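Local coordinates for erythrocyte membrane protein 1 (Plasmodium falciparum, PDB 6S8T) that binds the host receptor ICAM-1 through this DBLbeta domain, one part of a larger adhesin of malaria-infected erythrocytes, at residues Val299-Tyr313 with Glu424-Phe436. Sequence-based numbering, arbitrary orientation.
Sequences VEWAEWFCKMQSQEY and EGHVDECTEQTQF
C306 and C430 show how one covalent bond can pin a loop without regular structure along a helix: their sulfurs join 2.0 Å apart with a chi3 of -87°, where the two backbones run closest. Beyond this disulfide, Q309 bonds to the loop backbone. Its CB lies over one face of the F305 ring on the same helix, offset toward the rim; CG stands anti to the backbone N (chi1 -172°), and a bend at chi2 turns the amide along the loop. CD comes 3.9 Å from T431 O. OE1 accepts from T431 N at 3.2 Å, in the carbonyl plane on a lone pair, while NE2 returns a weak bond of 3.3 Å to T431 O, touches Q433 CG and also bonds Y347 OH. The amide thus pairs with both the N-H and, more weakly, the C=O of T431. In this largely helical, disulfide-rich Duffy-binding-like domain, the disulfide fastens the loop after helix 417-424 to helix 293-319. Toward the helix start, F436 brings CZ to 3.8 Å from A302 CB, its edge facing C306 SG and W301 CZ3. On another flank K307 NZ forms a salt bridge with E429 OE1 at 2.8 Å, met on the syn lone pair of that oxygen, and a weak bond to OE2. E303 OE2, 4.2 Å from E429 OE2, is salt-bridged to R180, which probably eases the repulsion, and hydrogen-bonded to S177. A water links V299 O to H426 N.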
loop_
_atom_site.group_PDB
_atom_site.type_symbol
_atom_site.label_atom_id
_atom_site.label_comp_id
_atom_site.label_asym_id
_atom_site.label_seq_id
_atom_site.Cartn_x
_atom_site.Cartn_y
_atom_site.Cartn_z
ATOM N N VAL A 299 -0.532 4.558 -6.386
ATOM C CA VAL A 299 -1.592 5.488 -6.003
ATOM C C VAL A 299 -1.237 6.193 -4.696
ATOM O O VAL A 299 -1.486 7.392 -4.532
ATOM C CB VAL A 299 -2.944 4.754 -5.897
ATOM C CG1 VAL A 299 -4.034 5.698 -5.390
ATOM C CG2 VAL A 299 -3.339 4.143 -7.238
ATOM N N GLU A 300 -0.647 5.460 -3.747
ATOM C CA GLU A 300 -0.222 6.070 -2.489
ATOM C C GLU A 300 0.960 7.010 -2.700
ATOM O O GLU A 300 1.079 8.018 -1.996
ATOM C CB GLU A 300 0.119 4.978 -1.466
ATOM C CG GLU A 300 0.403 5.466 -0.034
ATOM C CD GLU A 300 0.537 4.316 0.963
ATOM O OE1 GLU A 300 0.478 3.145 0.535
ATOM O OE2 GLU A 300 0.691 4.576 2.181
ATOM N N TRP A 301 1.833 6.705 -3.667
ATOM C CA TRP A 301 2.933 7.608 -3.999
ATOM C C TRP A 301 2.411 8.937 -4.530
ATOM O O TRP A 301 2.953 10.000 -4.208
ATOM C CB TRP A 301 3.863 6.950 -5.027
ATOM C CG TRP A 301 5.098 7.761 -5.389
ATOM C CD1 TRP A 301 6.367 7.573 -4.917
ATOM C CD2 TRP A 301 5.176 8.863 -6.310
ATOM N NE1 TRP A 301 7.225 8.491 -5.476
ATOM C CE2 TRP A 301 6.521 9.295 -6.333
ATOM C CE3 TRP A 301 4.242 9.529 -7.112
ATOM C CZ2 TRP A 301 6.953 10.361 -7.126
ATOM C CZ3 TRP A 301 4.671 10.591 -7.894
ATOM C CH2 TRP A 301 6.016 10.994 -7.897
ATOM N N ALA A 302 1.363 8.897 -5.357
ATOM C CA ALA A 302 0.837 10.129 -5.934
ATOM C C ALA A 302 0.162 10.995 -4.875
ATOM O O ALA A 302 0.240 12.227 -4.937
ATOM C CB ALA A 302 -0.138 9.808 -7.066
ATOM N N GLU A 303 -0.505 10.373 -3.900
ATOM C CA GLU A 303 -1.162 11.149 -2.850
ATOM C C GLU A 303 -0.140 11.892 -1.997
ATOM O O GLU A 303 -0.309 13.083 -1.706
ATOM C CB GLU A 303 -2.038 10.246 -1.974
ATOM C CG GLU A 303 -2.627 10.977 -0.763
ATOM C CD GLU A 303 -3.520 10.105 0.111
ATOM O OE1 GLU A 303 -3.549 8.872 -0.083
ATOM O OE2 GLU A 303 -4.194 10.661 1.004
ATOM N N TRP A 304 0.936 11.209 -1.591
ATOM C CA TRP A 304 1.938 11.844 -0.744
ATOM C C TRP A 304 2.845 12.798 -1.512
ATOM O O TRP A 304 3.418 13.706 -0.899
ATOM C CB TRP A 304 2.763 10.782 -0.012
ATOM C CG TRP A 304 1.986 10.179 1.118
ATOM C CD1 TRP A 304 1.245 9.031 1.086
ATOM C CD2 TRP A 304 1.823 10.724 2.436
ATOM N NE1 TRP A 304 0.647 8.819 2.307
ATOM C CE2 TRP A 304 0.989 9.841 3.153
ATOM C CE3 TRP A 304 2.315 11.863 3.083
ATOM C CZ2 TRP A 304 0.636 10.062 4.482
ATOM C CZ3 TRP A 304 1.961 12.084 4.404
ATOM C CH2 TRP A 304 1.130 11.188 5.090
ATOM N N PHE A 305 2.981 12.626 -2.831
ATOM C CA PHE A 305 3.647 13.648 -3.632
ATOM C C PHE A 305 2.835 14.934 -3.658
ATOM O O PHE A 305 3.400 16.034 -3.607
ATOM C CB PHE A 305 3.878 13.161 -5.063
ATOM C CG PHE A 305 4.163 14.279 -6.032
ATOM C CD1 PHE A 305 5.425 14.848 -6.097
ATOM C CD2 PHE A 305 3.163 14.780 -6.857
ATOM C CE1 PHE A 305 5.694 15.886 -6.975
ATOM C CE2 PHE A 305 3.426 15.819 -7.736
ATOM C CZ PHE A 305 4.693 16.373 -7.795
ATOM N N CYS A 306 1.507 14.815 -3.760
ATOM C CA CYS A 306 0.667 16.007 -3.802
ATOM C C CYS A 306 0.644 16.730 -2.461
ATOM O O CYS A 306 0.531 17.960 -2.430
ATOM C CB CYS A 306 -0.751 15.640 -4.248
ATOM S SG CYS A 306 -0.913 15.358 -6.045
ATOM N N LYS A 307 0.751 15.996 -1.349
ATOM C CA LYS A 307 0.841 16.653 -0.046
ATOM C C LYS A 307 2.138 17.441 0.085
ATOM O O LYS A 307 2.136 18.567 0.595
ATOM C CB LYS A 307 0.733 15.622 1.079
ATOM C CG LYS A 307 -0.643 15.010 1.247
ATOM C CD LYS A 307 -0.663 14.016 2.403
ATOM C CE LYS A 307 -2.083 13.617 2.766
ATOM N NZ LYS A 307 -2.869 14.786 3.269
ATOM N N MET A 308 3.256 16.864 -0.365
ATOM C CA MET A 308 4.524 17.587 -0.359
ATOM C C MET A 308 4.478 18.780 -1.304
ATOM O O MET A 308 4.918 19.880 -0.948
ATOM C CB MET A 308 5.664 16.636 -0.739
ATOM C CG MET A 308 7.050 17.277 -0.831
ATOM S SD MET A 308 7.424 18.031 -2.433
ATOM C CE MET A 308 7.047 16.675 -3.541
ATOM N N GLN A 309 3.951 18.578 -2.517
ATOM C CA GLN A 309 3.896 19.656 -3.499
ATOM C C GLN A 309 3.040 20.812 -3.001
ATOM O O GLN A 309 3.412 21.981 -3.150
ATOM C CB GLN A 309 3.358 19.124 -4.831
ATOM C CG GLN A 309 3.442 20.106 -6.002
ATOM C CD GLN A 309 2.249 21.049 -6.084
ATOM O OE1 GLN A 309 1.157 20.734 -5.615
ATOM N NE2 GLN A 309 2.461 22.215 -6.682
ATOM N N SER A 310 1.887 20.502 -2.405
ATOM C CA SER A 310 1.004 21.550 -1.904
ATOM C C SER A 310 1.659 22.336 -0.773
ATOM O O SER A 310 1.481 23.555 -0.675
ATOM C CB SER A 310 -0.318 20.936 -1.445
ATOM O OG SER A 310 -1.238 21.931 -1.037
ATOM N N GLN A 311 2.424 21.657 0.088
ATOM C CA GLN A 311 3.085 22.350 1.192
ATOM C C GLN A 311 4.204 23.254 0.686
ATOM O O GLN A 311 4.364 24.382 1.167
ATOM C CB GLN A 311 3.625 21.334 2.200
ATOM C CG GLN A 311 4.262 21.948 3.442
ATOM C CD GLN A 311 4.723 20.898 4.440
ATOM O OE1 GLN A 311 5.832 20.375 4.339
ATOM N NE2 GLN A 311 3.866 20.581 5.406
ATOM N N GLU A 312 4.989 22.778 -0.284
ATOM C CA GLU A 312 6.024 23.619 -0.878
ATOM C C GLU A 312 5.420 24.776 -1.662
ATOM O O GLU A 312 5.997 25.868 -1.697
ATOM C CB GLU A 312 6.927 22.789 -1.788
ATOM C CG GLU A 312 7.804 21.791 -1.059
ATOM C CD GLU A 312 8.710 22.454 -0.045
ATOM O OE1 GLU A 312 8.353 22.474 1.151
ATOM O OE2 GLU A 312 9.774 22.967 -0.448
ATOM N N TYR A 313 4.267 24.555 -2.296
ATOM C CA TYR A 313 3.631 25.624 -3.057
ATOM C C TYR A 313 3.155 26.742 -2.140
ATOM O O TYR A 313 3.226 27.920 -2.505
ATOM C CB TYR A 313 2.470 25.061 -3.876
ATOM C CG TYR A 313 1.996 25.968 -4.990
ATOM C CD1 TYR A 313 2.561 25.893 -6.258
ATOM C CD2 TYR A 313 0.982 26.894 -4.777
ATOM C CE1 TYR A 313 2.131 26.716 -7.282
ATOM C CE2 TYR A 313 0.547 27.723 -5.794
ATOM C CZ TYR A 313 1.124 27.629 -7.045
ATOM O OH TYR A 313 0.695 28.449 -8.064
ATOM N N GLU A 424 -8.147 6.435 -10.789
ATOM C CA GLU A 424 -8.324 5.773 -9.506
ATOM C C GLU A 424 -7.690 6.504 -8.331
ATOM O O GLU A 424 -7.929 6.109 -7.182
ATOM C CB GLU A 424 -7.745 4.348 -9.559
ATOM C CG GLU A 424 -8.185 3.536 -10.770
ATOM C CD GLU A 424 -9.648 3.134 -10.704
ATOM O OE1 GLU A 424 -10.239 3.221 -9.603
ATOM O OE2 GLU A 424 -10.203 2.729 -11.751
ATOM N N GLY A 425 -6.896 7.547 -8.575
ATOM C CA GLY A 425 -6.120 8.172 -7.527
ATOM C C GLY A 425 -6.860 9.292 -6.821
ATOM O O GLY A 425 -7.984 9.661 -7.157
ATOM N N HIS A 426 -6.189 9.845 -5.812
ATOM C CA HIS A 426 -6.726 10.926 -4.986
ATOM C C HIS A 426 -5.688 12.043 -4.996
ATOM O O HIS A 426 -4.816 12.105 -4.126
ATOM C CB HIS A 426 -7.038 10.436 -3.580
ATOM C CG HIS A 426 -8.038 9.323 -3.539
ATOM N ND1 HIS A 426 -7.723 8.027 -3.894
ATOM C CD2 HIS A 426 -9.347 9.311 -3.193
ATOM C CE1 HIS A 426 -8.794 7.265 -3.763
ATOM N NE2 HIS A 426 -9.793 8.019 -3.339
ATOM N N VAL A 427 -5.781 12.920 -5.993
ATOM C CA VAL A 427 -4.786 13.966 -6.191
ATOM C C VAL A 427 -5.447 15.335 -6.096
ATOM O O VAL A 427 -5.014 16.293 -6.747
ATOM C CB VAL A 427 -4.063 13.788 -7.539
ATOM C CG1 VAL A 427 -3.182 12.546 -7.504
ATOM C CG2 VAL A 427 -5.074 13.693 -8.672
ATOM N N ASP A 428 -6.496 15.439 -5.276
ATOM C CA ASP A 428 -7.161 16.722 -5.089
ATOM C C ASP A 428 -6.308 17.710 -4.305
ATOM O O ASP A 428 -6.593 18.911 -4.335
ATOM C CB ASP A 428 -8.506 16.532 -4.384
ATOM C CG ASP A 428 -9.495 15.736 -5.214
ATOM O OD1 ASP A 428 -9.318 15.660 -6.448
ATOM O OD2 ASP A 428 -10.456 15.190 -4.630
ATOM N N GLU A 429 -5.272 17.240 -3.609
ATOM C CA GLU A 429 -4.445 18.130 -2.804
ATOM C C GLU A 429 -3.327 18.790 -3.600
ATOM O O GLU A 429 -2.740 19.765 -3.120
ATOM C CB GLU A 429 -3.853 17.370 -1.612
ATOM C CG GLU A 429 -4.909 16.702 -0.743
ATOM C CD GLU A 429 -4.320 15.965 0.443
ATOM O OE1 GLU A 429 -3.493 16.563 1.165
ATOM O OE2 GLU A 429 -4.684 14.786 0.650
ATOM N N CYS A 430 -3.019 18.288 -4.794
ATOM C CA CYS A 430 -2.119 19.001 -5.692
ATOM C C CYS A 430 -2.734 20.341 -6.077
ATOM O O CYS A 430 -3.900 20.410 -6.475
ATOM C CB CYS A 430 -1.839 18.159 -6.941
ATOM S SG CYS A 430 -0.339 17.128 -6.877
ATOM N N THR A 431 -1.956 21.413 -5.943
ATOM C CA THR A 431 -2.437 22.767 -6.199
ATOM C C THR A 431 -1.768 23.318 -7.453
ATOM O O THR A 431 -0.534 23.349 -7.541
ATOM C CB THR A 431 -2.186 23.680 -4.994
ATOM O OG1 THR A 431 -2.352 25.052 -5.378
ATOM C CG2 THR A 431 -0.789 23.474 -4.429
ATOM N N GLU A 432 -2.590 23.723 -8.427
ATOM C CA GLU A 432 -2.161 24.341 -9.681
ATOM C C GLU A 432 -1.400 23.380 -10.593
ATOM O O GLU A 432 -1.501 23.482 -11.821
ATOM C CB GLU A 432 -1.313 25.588 -9.406
ATOM C CG GLU A 432 -2.071 26.711 -8.711
ATOM C CD GLU A 432 -3.199 27.272 -9.558
ATOM O OE1 GLU A 432 -3.089 27.234 -10.802
ATOM O OE2 GLU A 432 -4.199 27.748 -8.978
ATOM N N GLN A 433 -0.639 22.455 -10.019
ATOM C CA GLN A 433 0.120 21.464 -10.780
ATOM C C GLN A 433 -0.516 20.103 -10.504
ATOM O O GLN A 433 -0.105 19.381 -9.595
ATOM C CB GLN A 433 1.597 21.494 -10.396
ATOM C CG GLN A 433 2.181 22.895 -10.268
ATOM C CD GLN A 433 2.102 23.691 -11.558
ATOM O OE1 GLN A 433 1.852 24.898 -11.542
ATOM N NE2 GLN A 433 2.325 23.022 -12.684
ATOM N N THR A 434 -1.527 19.755 -11.305
ATOM C CA THR A 434 -2.364 18.595 -11.041
ATOM C C THR A 434 -2.317 17.520 -12.119
ATOM O O THR A 434 -2.751 16.393 -11.854
ATOM C CB THR A 434 -3.828 19.028 -10.854
ATOM O OG1 THR A 434 -4.311 19.614 -12.068
ATOM C CG2 THR A 434 -3.938 20.053 -9.733
ATOM N N GLN A 435 -1.809 17.825 -13.310
ATOM C CA GLN A 435 -1.808 16.880 -14.420
ATOM C C GLN A 435 -0.524 16.057 -14.396
ATOM O O GLN A 435 0.575 16.607 -14.520
ATOM C CB GLN A 435 -1.953 17.623 -15.748
ATOM C CG GLN A 435 -2.022 16.720 -16.964
ATOM C CD GLN A 435 -2.282 17.490 -18.241
ATOM O OE1 GLN A 435 -3.121 18.389 -18.277
ATOM N NE2 GLN A 435 -1.556 17.146 -19.298
ATOM N N PHE A 436 -0.664 14.737 -14.249
ATOM C CA PHE A 436 0.487 13.848 -14.140
ATOM C C PHE A 436 1.088 13.464 -15.491
ATOM O O PHE A 436 2.141 12.816 -15.515
ATOM C CB PHE A 436 0.102 12.584 -13.361
ATOM C CG PHE A 436 0.213 12.735 -11.867
ATOM C CD1 PHE A 436 -0.692 13.513 -11.165
ATOM C CD2 PHE A 436 1.224 12.098 -11.165
ATOM C CE1 PHE A 436 -0.589 13.659 -9.792
ATOM C CE2 PHE A 436 1.333 12.238 -9.790
ATOM C CZ PHE A 436 0.424 13.020 -9.104
HETATM O O HOH W 1 -3.375 8.981 -5.281
#